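Local structure of protein SSD1 (Saccharomyces cerevisiae S288C, 7AM1) at residues 321-325 and 702-708; 420-424 and 709-714; 521-527 and 539-543; 533-537 and 843-848. The protein binds mRNA, notably in untranslated regions, and represses translation as a non-enzymatic RNase II family member, the modelled part spanning its cold-shock and pseudonuclease domains. One frame throughout, in Å; residues are numbered along the deposited sequence.

Interaction 1: 321-325 and 702-708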
loop_
_atom_site.group_PDB
_atom_site.type_symbol
_atom_site.label_atom_id
_atom_site.label_comp_id
_atom_site.label_asym_id
_atom_site.label_seq_id
_atom_site.Cartn_x
_atom_site.Cartn_y
_atom_site.Cartn_z
ATOM N N ASP A 321 -7.712 1.295 13.849
ATOM C CA ASP A 321 -8.466 0.713 12.747
ATOM C C ASP A 321 -7.674 -0.392 12.080
ATOM O O ASP A 321 -8.257 -1.321 11.509
ATOM C CB ASP A 321 -8.826 1.783 11.721
ATOM C CG ASP A 321 -9.848 1.296 10.712
ATOM O OD1 ASP A 321 -10.862 0.686 11.126
ATOM O OD2 ASP A 321 -9.649 1.545 9.504
ATOM N N ASN A 322 -6.350 -0.296 12.119
ATOM C CA ASN A 322 -5.477 -1.336 11.604
ATOM C C ASN A 322 -4.927 -2.240 12.703
ATOM O O ASN A 322 -3.886 -2.875 12.509
ATOM C CB ASN A 322 -4.364 -0.690 10.785
ATOM C CG ASN A 322 -4.889 -0.097 9.492
ATOM O OD1 ASN A 322 -5.223 -0.826 8.559
ATOM N ND2 ASN A 322 -4.992 1.224 9.441
ATOM N N ASN A 323 -5.594 -2.294 13.860
ATOM C CA ASN A 323 -5.390 -3.352 14.854
ATOM C C ASN A 323 -4.071 -3.226 15.603
ATOM O O ASN A 323 -3.545 -4.219 16.114
ATOM C CB ASN A 323 -5.500 -4.732 14.203
ATOM C CG ASN A 323 -6.825 -4.934 13.508
ATOM O OD1 ASN A 323 -7.854 -5.062 14.165
ATOM N ND2 ASN A 323 -6.822 -4.889 12.179
ATOM N N PHE A 324 -3.535 -2.016 15.697
ATOM C CA PHE A 324 -2.330 -1.750 16.479
ATOM C C PHE A 324 -2.751 -1.026 17.755
ATOM O O PHE A 324 -3.055 0.170 17.731
ATOM C CB PHE A 324 -1.322 -0.938 15.668
ATOM C CG PHE A 324 -0.793 -1.666 14.463
ATOM C CD1 PHE A 324 0.209 -2.613 14.594
ATOM C CD2 PHE A 324 -1.300 -1.409 13.202
ATOM C CE1 PHE A 324 0.696 -3.291 13.490
ATOM C CE2 PHE A 324 -0.821 -2.084 12.095
ATOM C CZ PHE A 324 0.178 -3.031 12.241
ATOM N N LEU A 325 -2.790 -1.765 18.867
ATOM C CA LEU A 325 -3.022 -1.148 20.167
ATOM C C LEU A 325 -1.730 -0.617 20.774
ATOM O O LEU A 325 -1.761 0.352 21.539
ATOM C CB LEU A 325 -3.670 -2.151 21.121
ATOM C CG LEU A 325 -5.069 -2.634 20.742
ATOM C CD1 LEU A 325 -5.569 -3.619 21.782
ATOM C CD2 LEU A 325 -6.029 -1.465 20.602
ATOM N N LYS A 702 -1.212 -8.593 10.045
ATOM C CA LYS A 702 -0.638 -7.411 10.678
ATOM C C LYS A 702 0.242 -6.624 9.709
ATOM O O LYS A 702 0.314 -5.395 9.806
ATOM C CB LYS A 702 0.137 -7.815 11.931
ATOM C CG LYS A 702 -0.732 -8.573 12.947
ATOM C CD LYS A 702 -1.634 -7.682 13.818
ATOM C CE LYS A 702 -0.902 -6.528 14.483
ATOM N NZ LYS A 702 -1.551 -6.117 15.763
ATOM N N LYS A 703 0.932 -7.303 8.786
ATOM C CA LYS A 703 1.777 -6.591 7.831
ATOM C C LYS A 703 0.938 -5.792 6.842
ATOM O O LYS A 703 1.251 -4.636 6.540
ATOM C CB LYS A 703 2.679 -7.577 7.091
ATOM C CG LYS A 703 3.619 -6.925 6.101
ATOM C CD LYS A 703 4.873 -7.774 5.901
ATOM C CE LYS A 703 5.884 -7.067 5.030
ATOM N NZ LYS A 703 6.386 -5.840 5.706
ATOM N N ASP A 704 -0.152 -6.373 6.347
ATOM C CA ASP A 704 -1.009 -5.610 5.450
ATOM C C ASP A 704 -1.672 -4.458 6.188
ATOM O O ASP A 704 -1.895 -3.397 5.601
ATOM C CB ASP A 704 -2.032 -6.540 4.805
ATOM C CG ASP A 704 -1.399 -7.461 3.778
ATOM O OD1 ASP A 704 -0.289 -7.144 3.304
ATOM O OD2 ASP A 704 -1.992 -8.505 3.457
ATOM N N CYS A 705 -1.953 -4.635 7.481
ATOM C CA CYS A 705 -2.445 -3.533 8.299
ATOM C C CYS A 705 -1.400 -2.431 8.436
ATOM O O CYS A 705 -1.744 -1.242 8.416
ATOM C CB CYS A 705 -2.859 -4.051 9.677
ATOM S SG CYS A 705 -4.443 -4.960 9.713
ATOM N N ALA A 706 -0.124 -2.800 8.608
ATOM C CA ALA A 706 0.930 -1.791 8.707
ATOM C C ALA A 706 1.063 -1.017 7.404
ATOM O O ALA A 706 1.341 0.187 7.412
ATOM C CB ALA A 706 2.266 -2.441 9.075
ATOM N N TYR A 707 0.898 -1.703 6.273
ATOM C CA TYR A 707 0.885 -1.037 4.974
ATOM C C TYR A 707 -0.280 -0.061 4.873
ATOM O O TYR A 707 -0.108 1.099 4.483
ATOM C CB TYR A 707 0.807 -2.100 3.877
ATOM C CG TYR A 707 0.465 -1.600 2.494
ATOM C CD1 TYR A 707 1.423 -0.994 1.698
ATOM C CD2 TYR A 707 -0.809 -1.768 1.970
ATOM C CE1 TYR A 707 1.117 -0.545 0.423
ATOM C CE2 TYR A 707 -1.124 -1.323 0.697
ATOM C CZ TYR A 707 -0.156 -0.717 -0.073
ATOM O OH TYR A 707 -0.457 -0.281 -1.339
ATOM N N GLN A 708 -1.481 -0.514 5.233
ATOM C CA GLN A 708 -2.644 0.363 5.159
ATOM C C GLN A 708 -2.468 1.581 6.057
ATOM O O GLN A 708 -2.794 2.707 5.660
ATOM C CB GLN A 708 -3.902 -0.416 5.539
ATOM C CG GLN A 708 -4.230 -1.529 4.552
ATOM C CD GLN A 708 -5.379 -2.428 4.989
ATOM O OE1 GLN A 708 -5.969 -3.122 4.162
ATOM N NE2 GLN A 708 -5.691 -2.430 6.284
#

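Interaction 2: 420-424 and 709-714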
loop_
_atom_site.group_PDB
_atom_site.type_symbol
_atom_site.label_atom_id
_atom_site.label_comp_id
_atom_site.label_asym_id
_atom_site.label_seq_id
_atom_site.Cartn_x
_atom_site.Cartn_y
_atom_site.Cartn_z
ATOM N N VAL A 420 5.178 -0.178 12.451
ATOM C CA VAL A 420 4.389 0.701 11.601
ATOM C C VAL A 420 5.175 1.985 11.387
ATOM O O VAL A 420 5.656 2.590 12.353
ATOM C CB VAL A 420 3.011 1.008 12.212
ATOM C CG1 VAL A 420 2.181 1.826 11.238
ATOM C CG2 VAL A 420 2.295 -0.280 12.590
ATOM N N PHE A 421 5.306 2.397 10.129
ATOM C CA PHE A 421 6.024 3.615 9.777
ATOM C C PHE A 421 5.067 4.574 9.085
ATOM O O PHE A 421 4.534 4.271 8.012
ATOM C CB PHE A 421 7.230 3.294 8.896
ATOM C CG PHE A 421 8.190 2.341 9.537
ATOM C CD1 PHE A 421 9.205 2.805 10.355
ATOM C CD2 PHE A 421 8.057 0.976 9.353
ATOM C CE1 PHE A 421 10.083 1.930 10.955
ATOM C CE2 PHE A 421 8.939 0.093 9.951
ATOM C CZ PHE A 421 9.947 0.571 10.757
ATOM N N MET A 422 4.839 5.719 9.716
ATOM C CA MET A 422 4.025 6.795 9.187
ATOM C C MET A 422 4.851 8.073 9.162
ATOM O O MET A 422 5.787 8.218 9.953
ATOM C CB MET A 422 2.775 6.999 10.046
ATOM C CG MET A 422 1.872 5.781 10.064
ATOM S SD MET A 422 0.618 5.823 11.350
ATOM C CE MET A 422 1.619 5.735 12.831
ATOM N N PRO A 423 4.545 9.012 8.265
ATOM C CA PRO A 423 5.308 10.272 8.275
ATOM C C PRO A 423 5.275 10.954 9.631
ATOM O O PRO A 423 6.279 11.539 10.058
ATOM C CB PRO A 423 4.610 11.114 7.195
ATOM C CG PRO A 423 3.904 10.111 6.316
ATOM C CD PRO A 423 3.501 8.995 7.223
ATOM N N GLN A 424 4.139 10.872 10.326
ATOM C CA GLN A 424 3.930 11.562 11.589
ATOM C C GLN A 424 4.493 10.809 12.786
ATOM O O GLN A 424 4.792 11.436 13.810
ATOM C CB GLN A 424 2.433 11.774 11.850
ATOM C CG GLN A 424 1.675 12.493 10.766
ATOM C CD GLN A 424 1.205 11.558 9.681
ATOM O OE1 GLN A 424 1.800 10.505 9.460
ATOM N NE2 GLN A 424 0.125 11.930 9.002
ATOM N N ALA A 709 -1.949 1.377 7.270
ATOM C CA ALA A 709 -1.708 2.498 8.168
ATOM C C ALA A 709 -0.737 3.492 7.549
ATOM O O ALA A 709 -0.962 4.708 7.602
ATOM C CB ALA A 709 -1.170 1.990 9.507
ATOM N N GLN A 710 0.337 2.995 6.933
ATOM C CA GLN A 710 1.332 3.890 6.357
ATOM C C GLN A 710 0.719 4.763 5.269
ATOM O O GLN A 710 0.880 5.988 5.280
ATOM C CB GLN A 710 2.516 3.081 5.821
ATOM C CG GLN A 710 3.485 3.894 4.966
ATOM C CD GLN A 710 4.787 3.159 4.704
ATOM O OE1 GLN A 710 5.154 2.894 3.557
ATOM N NE2 GLN A 710 5.500 2.836 5.773
ATOM N N GLU A 711 -0.031 4.160 4.343
ATOM C CA GLU A 711 -0.611 4.945 3.256
ATOM C C GLU A 711 -1.729 5.857 3.746
ATOM O O GLU A 711 -1.913 6.953 3.206
ATOM C CB GLU A 711 -1.112 4.015 2.153
ATOM C CG GLU A 711 0.034 3.258 1.480
ATOM C CD GLU A 711 -0.072 3.205 -0.035
ATOM O OE1 GLU A 711 -1.200 3.317 -0.564
ATOM O OE2 GLU A 711 0.981 3.052 -0.693
ATOM N N GLN A 712 -2.500 5.419 4.742
ATOM C CA GLN A 712 -3.545 6.272 5.297
ATOM C C GLN A 712 -2.944 7.507 5.951
ATOM O O GLN A 712 -3.502 8.605 5.854
ATOM C CB GLN A 712 -4.382 5.476 6.294
ATOM C CG GLN A 712 -5.377 4.541 5.619
ATOM C CD GLN A 712 -5.988 3.532 6.574
ATOM O OE1 GLN A 712 -5.804 3.610 7.789
ATOM N NE2 GLN A 712 -6.708 2.565 6.021
ATOM N N ALA A 713 -1.811 7.341 6.636
ATOM C CA ALA A 713 -1.163 8.475 7.283
ATOM C C ALA A 713 -0.516 9.399 6.256
ATOM O O ALA A 713 -0.557 10.627 6.404
ATOM C CB ALA A 713 -0.140 7.970 8.300
ATOM N N ILE A 714 0.080 8.835 5.203
ATOM C CA ILE A 714 0.561 9.663 4.101
ATOM C C ILE A 714 -0.587 10.474 3.517
ATOM O O ILE A 714 -0.477 11.687 3.307
ATOM C CB ILE A 714 1.222 8.795 3.017
ATOM C CG1 ILE A 714 2.524 8.176 3.525
ATOM C CG2 ILE A 714 1.454 9.621 1.767
ATOM C CD1 ILE A 714 3.068 7.093 2.604
#

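Interaction 3: 521-527 and 539-543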
loop_
_atom_site.group_PDB
_atom_site.type_symbol
_atom_site.label_atom_id
_atom_site.label_comp_id
_atom_site.label_asym_id
_atom_site.label_seq_id
_atom_site.Cartn_x
_atom_site.Cartn_y
_atom_site.Cartn_z
ATOM N N THR A 521 13.109 2.830 -11.358
ATOM C CA THR A 521 12.699 1.747 -10.477
ATOM C C THR A 521 11.177 1.725 -10.372
ATOM O O THR A 521 10.481 2.637 -10.828
ATOM C CB THR A 521 13.356 1.906 -9.095
ATOM O OG1 THR A 521 13.226 0.691 -8.346
ATOM C CG2 THR A 521 12.728 3.066 -8.320
ATOM N N LEU A 522 10.654 0.654 -9.786
ATOM C CA LEU A 522 9.212 0.429 -9.705
ATOM C C LEU A 522 8.808 0.525 -8.237
ATOM O O LEU A 522 8.767 -0.473 -7.515
ATOM C CB LEU A 522 8.844 -0.909 -10.322
ATOM C CG LEU A 522 9.213 -1.044 -11.803
ATOM C CD1 LEU A 522 8.922 -2.458 -12.294
ATOM C CD2 LEU A 522 8.475 -0.001 -12.659
ATOM N N SER A 523 8.496 1.749 -7.804
ATOM C CA SER A 523 8.209 1.989 -6.396
ATOM C C SER A 523 6.928 1.300 -5.956
ATOM O O SER A 523 6.837 0.816 -4.823
ATOM C CB SER A 523 8.109 3.488 -6.134
ATOM O OG SER A 523 7.826 3.724 -4.771
ATOM N N LEU A 524 5.923 1.246 -6.830
ATOM C CA LEU A 524 4.654 0.642 -6.438
ATOM C C LEU A 524 4.789 -0.873 -6.322
ATOM O O LEU A 524 4.244 -1.481 -5.392
ATOM C CB LEU A 524 3.557 1.037 -7.433
ATOM C CG LEU A 524 3.284 2.545 -7.554
ATOM C CD1 LEU A 524 2.172 2.842 -8.553
ATOM C CD2 LEU A 524 2.961 3.193 -6.213
ATOM N N LEU A 525 5.529 -1.508 -7.233
ATOM C CA LEU A 525 5.713 -2.951 -7.111
ATOM C C LEU A 525 6.462 -3.298 -5.826
ATOM O O LEU A 525 6.141 -4.293 -5.168
ATOM C CB LEU A 525 6.439 -3.512 -8.330
ATOM C CG LEU A 525 5.751 -3.345 -9.689
ATOM C CD1 LEU A 525 6.305 -4.367 -10.684
ATOM C CD2 LEU A 525 4.237 -3.441 -9.600
ATOM N N GLU A 526 7.445 -2.482 -5.433
ATOM C CA GLU A 526 8.108 -2.712 -4.150
ATOM C C GLU A 526 7.092 -2.761 -3.013
ATOM O O GLU A 526 7.184 -3.619 -2.125
ATOM C CB GLU A 526 9.163 -1.630 -3.897
ATOM C CG GLU A 526 9.580 -1.428 -2.433
ATOM C CD GLU A 526 10.307 -2.617 -1.815
ATOM O OE1 GLU A 526 10.683 -3.559 -2.548
ATOM O OE2 GLU A 526 10.518 -2.592 -0.582
ATOM N N SER A 527 6.096 -1.865 -3.036
ATOM C CA SER A 527 5.133 -1.786 -1.943
ATOM C C SER A 527 4.199 -2.988 -1.907
ATOM O O SER A 527 3.508 -3.180 -0.901
ATOM C CB SER A 527 4.323 -0.480 -2.023
ATOM O OG SER A 527 3.296 -0.539 -2.995
ATOM N N ILE A 539 4.382 8.350 -2.585
ATOM C CA ILE A 539 4.655 6.919 -2.602
ATOM C C ILE A 539 5.520 6.522 -3.790
ATOM O O ILE A 539 6.089 5.425 -3.803
ATOM C CB ILE A 539 3.339 6.115 -2.606
ATOM C CG1 ILE A 539 2.438 6.542 -3.767
ATOM C CG2 ILE A 539 2.609 6.293 -1.286
ATOM C CD1 ILE A 539 1.274 5.591 -4.008
ATOM N N LEU A 540 5.632 7.385 -4.798
ATOM C CA LEU A 540 6.448 7.070 -5.963
ATOM C C LEU A 540 7.935 7.308 -5.726
ATOM O O LEU A 540 8.758 6.813 -6.503
ATOM C CB LEU A 540 5.978 7.900 -7.159
ATOM C CG LEU A 540 4.544 7.651 -7.631
ATOM C CD1 LEU A 540 4.169 8.626 -8.748
ATOM C CD2 LEU A 540 4.363 6.211 -8.092
ATOM N N ASP A 541 8.302 8.047 -4.679
ATOM C CA ASP A 541 9.699 8.395 -4.463
ATOM C C ASP A 541 10.512 7.160 -4.075
ATOM O O ASP A 541 10.101 6.369 -3.216
ATOM C CB ASP A 541 9.827 9.459 -3.369
ATOM C CG ASP A 541 9.391 10.853 -3.823
ATOM O OD1 ASP A 541 8.945 11.033 -4.979
ATOM O OD2 ASP A 541 9.500 11.784 -2.998
ATOM N N ARG A 542 11.660 6.993 -4.729
ATOM C CA ARG A 542 12.686 6.033 -4.344
ATOM C C ARG A 542 14.017 6.646 -4.760
ATOM O O ARG A 542 14.110 7.231 -5.844
ATOM C CB ARG A 542 12.520 4.670 -5.022
ATOM C CG ARG A 542 11.204 3.971 -4.792
ATOM C CD ARG A 542 11.081 3.398 -3.389
ATOM N NE ARG A 542 9.772 2.780 -3.210
ATOM C CZ ARG A 542 9.414 2.058 -2.155
ATOM N NH1 ARG A 542 10.262 1.857 -1.155
ATOM N NH2 ARG A 542 8.197 1.539 -2.099
ATOM N N THR A 543 15.032 6.527 -3.908
ATOM C CA THR A 543 16.357 7.037 -4.230
ATOM C C THR A 543 17.267 5.907 -4.699
ATOM O O THR A 543 17.042 4.728 -4.414
ATOM C CB THR A 543 17.003 7.741 -3.031
ATOM O OG1 THR A 543 17.317 6.779 -2.016
ATOM C CG2 THR A 543 16.076 8.796 -2.453
HETATM O O HOH W 1 9.795 -0.206 0.632
#

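Interaction 4: 533-537 and 843-848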
loop_
_atom_site.group_PDB
_atom_site.type_symbol
_atom_site.label_atom_id
_atom_site.label_comp_id
_atom_site.label_asym_id
_atom_site.label_seq_id
_atom_site.Cartn_x
_atom_site.Cartn_y
_atom_site.Cartn_z
ATOM N N VAL A 533 10.426 2.362 5.426
ATOM C CA VAL A 533 10.844 2.674 6.788
ATOM C C VAL A 533 10.895 4.190 6.913
ATOM O O VAL A 533 10.221 4.781 7.763
ATOM C CB VAL A 533 12.203 2.030 7.120
ATOM C CG1 VAL A 533 12.716 2.515 8.471
ATOM C CG2 VAL A 533 12.087 0.512 7.098
ATOM N N LYS A 534 11.695 4.835 6.064
ATOM C CA LYS A 534 11.630 6.284 5.908
ATOM C C LYS A 534 10.501 6.577 4.931
ATOM O O LYS A 534 10.582 6.209 3.756
ATOM C CB LYS A 534 12.957 6.845 5.406
ATOM C CG LYS A 534 13.101 8.357 5.600
ATOM C CD LYS A 534 12.384 9.175 4.541
ATOM C CE LYS A 534 12.288 10.650 4.951
ATOM N NZ LYS A 534 11.137 10.924 5.866
ATOM N N VAL A 535 9.448 7.218 5.403
ATOM C CA VAL A 535 8.259 7.416 4.584
ATOM C C VAL A 535 8.343 8.758 3.874
ATOM O O VAL A 535 8.780 9.763 4.446
ATOM C CB VAL A 535 6.981 7.315 5.438
ATOM C CG1 VAL A 535 5.765 7.212 4.542
ATOM C CG2 VAL A 535 7.047 6.111 6.374
ATOM N N ASP A 536 7.902 8.774 2.622
ATOM C CA ASP A 536 7.827 9.989 1.831
ATOM C C ASP A 536 6.372 10.383 1.628
ATOM O O ASP A 536 5.472 9.538 1.649
ATOM C CB ASP A 536 8.491 9.809 0.466
ATOM C CG ASP A 536 9.865 9.194 0.566
ATOM O OD1 ASP A 536 10.736 9.801 1.220
ATOM O OD2 ASP A 536 10.067 8.100 0.005
ATOM N N LEU A 537 6.151 11.685 1.445
ATOM C CA LEU A 537 4.821 12.171 1.101
ATOM C C LEU A 537 4.365 11.631 -0.248
ATOM O O LEU A 537 3.159 11.548 -0.499
ATOM C CB LEU A 537 4.819 13.696 1.106
ATOM C CG LEU A 537 3.555 14.425 1.555
ATOM C CD1 LEU A 537 3.113 13.990 2.953
ATOM C CD2 LEU A 537 3.814 15.940 1.494
ATOM N N LEU A 843 10.001 16.446 9.944
ATOM C CA LEU A 843 9.740 15.070 9.542
ATOM C C LEU A 843 10.593 14.626 8.360
ATOM O O LEU A 843 10.451 13.484 7.908
ATOM C CB LEU A 843 8.258 14.909 9.198
ATOM C CG LEU A 843 7.285 15.263 10.325
ATOM C CD1 LEU A 843 5.843 15.220 9.843
ATOM C CD2 LEU A 843 7.476 14.331 11.508
ATOM N N HIS A 844 11.466 15.495 7.849
ATOM C CA HIS A 844 12.312 15.170 6.701
ATOM C C HIS A 844 11.464 14.758 5.499
ATOM O O HIS A 844 11.745 13.770 4.817
ATOM C CB HIS A 844 13.336 14.089 7.057
ATOM C CG HIS A 844 14.284 14.498 8.142
ATOM N ND1 HIS A 844 14.007 14.321 9.481
ATOM C CD2 HIS A 844 15.501 15.090 8.086
ATOM C CE1 HIS A 844 15.014 14.780 10.202
ATOM N NE2 HIS A 844 15.934 15.251 9.379
ATOM N N LEU A 845 10.410 15.528 5.251
ATOM C CA LEU A 845 9.544 15.348 4.097
ATOM C C LEU A 845 9.766 16.490 3.112
ATOM O O LEU A 845 10.320 17.537 3.459
ATOM C CB LEU A 845 8.076 15.293 4.525
ATOM C CG LEU A 845 7.714 14.211 5.543
ATOM C CD1 LEU A 845 6.308 14.448 6.086
ATOM C CD2 LEU A 845 7.814 12.836 4.920
ATOM N N THR A 846 9.313 16.286 1.877
ATOM C CA THR A 846 9.509 17.246 0.795
ATOM C C THR A 846 8.163 17.754 0.300
ATOM O O THR A 846 7.248 16.962 0.048
ATOM C CB THR A 846 10.293 16.609 -0.358
ATOM O OG1 THR A 846 11.596 16.240 0.104
ATOM C CG2 THR A 846 10.435 17.578 -1.525
ATOM N N VAL A 847 8.050 19.072 0.156
ATOM C CA VAL A 847 6.802 19.680 -0.325
ATOM C C VAL A 847 6.544 19.228 -1.757
ATOM O O VAL A 847 7.470 19.260 -2.591
ATOM C CB VAL A 847 6.886 21.217 -0.249
ATOM C CG1 VAL A 847 5.561 21.842 -0.684
ATOM C CG2 VAL A 847 7.267 21.682 1.154
ATOM N N PRO A 848 5.325 18.829 -2.117
ATOM C CA PRO A 848 5.065 18.466 -3.515
ATOM C C PRO A 848 5.288 19.648 -4.449
ATOM O O PRO A 848 5.043 20.804 -4.098
ATOM C CB PRO A 848 3.594 18.028 -3.505
ATOM C CG PRO A 848 3.300 17.690 -2.080
ATOM C CD PRO A 848 4.137 18.629 -1.268
HETATM O O HOH W 2 10.699 12.355 2.723
HETATM O O HOH W 3 8.433 13.440 0.987
#

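Interaction 1: 321-325 and 702-708
A Schellman motif closes helix 311-321, in the second cold-shock region, and the turn it makes is pressed against helix 689-725. Asn323, with positive phi, is the C' residue: its N reaches back to Arg320 O and Phe324 N to Leu319 O. Asn322 and Asn323 point toward the long helix, and Phe324 swings its ring in from the side. Asn322 comes closest in the backbone, its CA 5.0 Å from Cys705 CA, and its side chain carries a hydrogen bond from Gln708 NE2 to Asn322 OD1 (2.8 Å); its ND2 is held by Ile318 O and, further along the long helix, by Gln712. Asn323 offers two links. Lys702 curls its side chain back so that NZ donates to Asn323 O at 2.8 Å, and Asn323 ND2 donates to Cys705 SG at 3.4 Å, while Asn323 OD1 accepts from Leu220 N. Phe324 then lays its ring edge along the helix backbone: Phe324 CZ lies 3.4 Å from Lys702 O and Phe324 CE2 3.6 Å from Ala706 N, with Phe324 CE2 also 3.7 Å from Cys705 CB and Phe324 CZ 3.8 Å from Ala706 CB. Val420 packs on the same ring. The result is a buried interdomain joint in the RNase II-type architecture, where a Schellman-capped helix end of the cold-shock domain is docked on the long helix of the RNB region.

Interaction 2: 420-424 and 709-714
Helix 689-725 passes near the centre of the chain, about 10 Å from the centre of this contact, and here a short two-stranded hairpin, strands 420-421 and 426-427, lays its first strand and turn along it. Ala709 begins the contact, its CB 3.8 Å from Val420 CG1; the small methyl lets the strand come close, and Ala709 O is 3.9 Å from Met422 CG. One residue on, Gln710 stretches out with both chi1 and chi2 near t and donates from NE2 to Phe421 O at 2.8 Å. The same amide nitrogen also binds Lys532 O, so the glutamine ties the hairpin and a neighbouring loop to one helix. Gln710 is the helix residue nearest to Met422, 4.9 Å between the CA atoms. Glu711 and Gln712 turn other ways, but a helical turn after Ala709 comes Ala713, the helix residue most covered in this contact: its CB is 3.5 Å from Met422 CG and 3.9 Å from Pro423 CD. Ile714 touches the neighbouring ring atom of that proline, Ile714 CG1 to Pro423 CG 3.7 Å. Helix 311-321 covers Met422 and Gln424 through Leu319 and Ile315. The last link is polar: Gln424 folds back over the helix so that its NE2 donates to Ala713 O at 3.0 Å, while Gln424 OE1 sits 3.4 Å from Ala713 CB and finds no polar partner.

Interaction 3: 521-527 and 539-543
Ser523, in the first turn of helix 523-529, is the polar hub here. Its hydroxyl is satisfied in both senses: Ser523 OG donates to Ile539 O at 2.6 Å and accepts from Arg542 NE at 2.7 Å. Arg542 NH2 goes on to donate to Ser523 O (3.1 Å), so the guanidinium grips both the side chain and the carbonyl of one residue. Arg542 NH1 donates a hydrogen bond to a water 2.8 Å away, which in turn donates to Glu526 OE2, also at 2.8 Å. The carboxylate lies out of the guanidinium plane, 4.5 Å from Glu526 OE2 to Arg542 NH1, and its salt bridge is to Arg554 instead. Beside this network, Leu524 CD2 packs on Ile539 CD1 at 3.7 Å and on Leu540 CD2 at 3.8 Å. The contact thus folds the loop leading into helix 544-568, which Thr543 N-caps, back on the start of helix 523-529; helix 617-629 packs on Leu524 and Leu540, and helix 689-725 on Ile539.

Interaction 4: 533-537 and 843-848
Direct polar links across this pair come from Lys534. Its NZ donates to Val535 O in its own segment at 3.0 Å and makes weak hydrogen bonds to His844 O (3.1 Å) and Leu843 O (3.3 Å), drawing three carbonyls around one ammonium group. Two waters bridge the gap as well. One donates to Asp536 OD1 (3.0 Å) and to His844 O (2.7 Å); the other accepts from Leu537 N (2.9 Å) and Thr846 N (3.1 Å). Asp536 has its salt bridge with Lys532. The carbonyls of Leu843 and His844 are presented by a Schellman motif, with His844 at positive phi, that ends helix 834-842, so a segment from the C-terminal part of the chain is moored to an RNB-domain loop. The apolar pairs are Leu537 CD2 with Pro848 CD at 3.9 Å and, more loosely, Leu537 CD1 with Leu845 CD1 at 4.5 Å. Leu845 CD2 is a methyl packed on a backbone carbonyl, 3.3 Å from Val535 O. Helix 689-725 packs against Leu845 through Leu717 and Pro848 through Thr721.

Helix 689-725 is the shared axis: interactions 1 and 2 occupy consecutive turns of it, with centres about 10 Å apart, and both 3 and 4 lean on it. Interaction 2 is also about 10 Å from interaction 4, centre to centre, and about 15 Å from interaction 3; interaction 1 is about 20 Å from each of those two. Along the chain the first segments run 321-325, 420-424, 521-527 and 533-537, followed by 539-543, the helix segments and finally 843-848. Ile714 touches both Ile539 and Val535, joining 2 to 3 and 4. The cold-shock domain, RNB domain and C-terminal part thereby meet around one long helix near the centre of the chain.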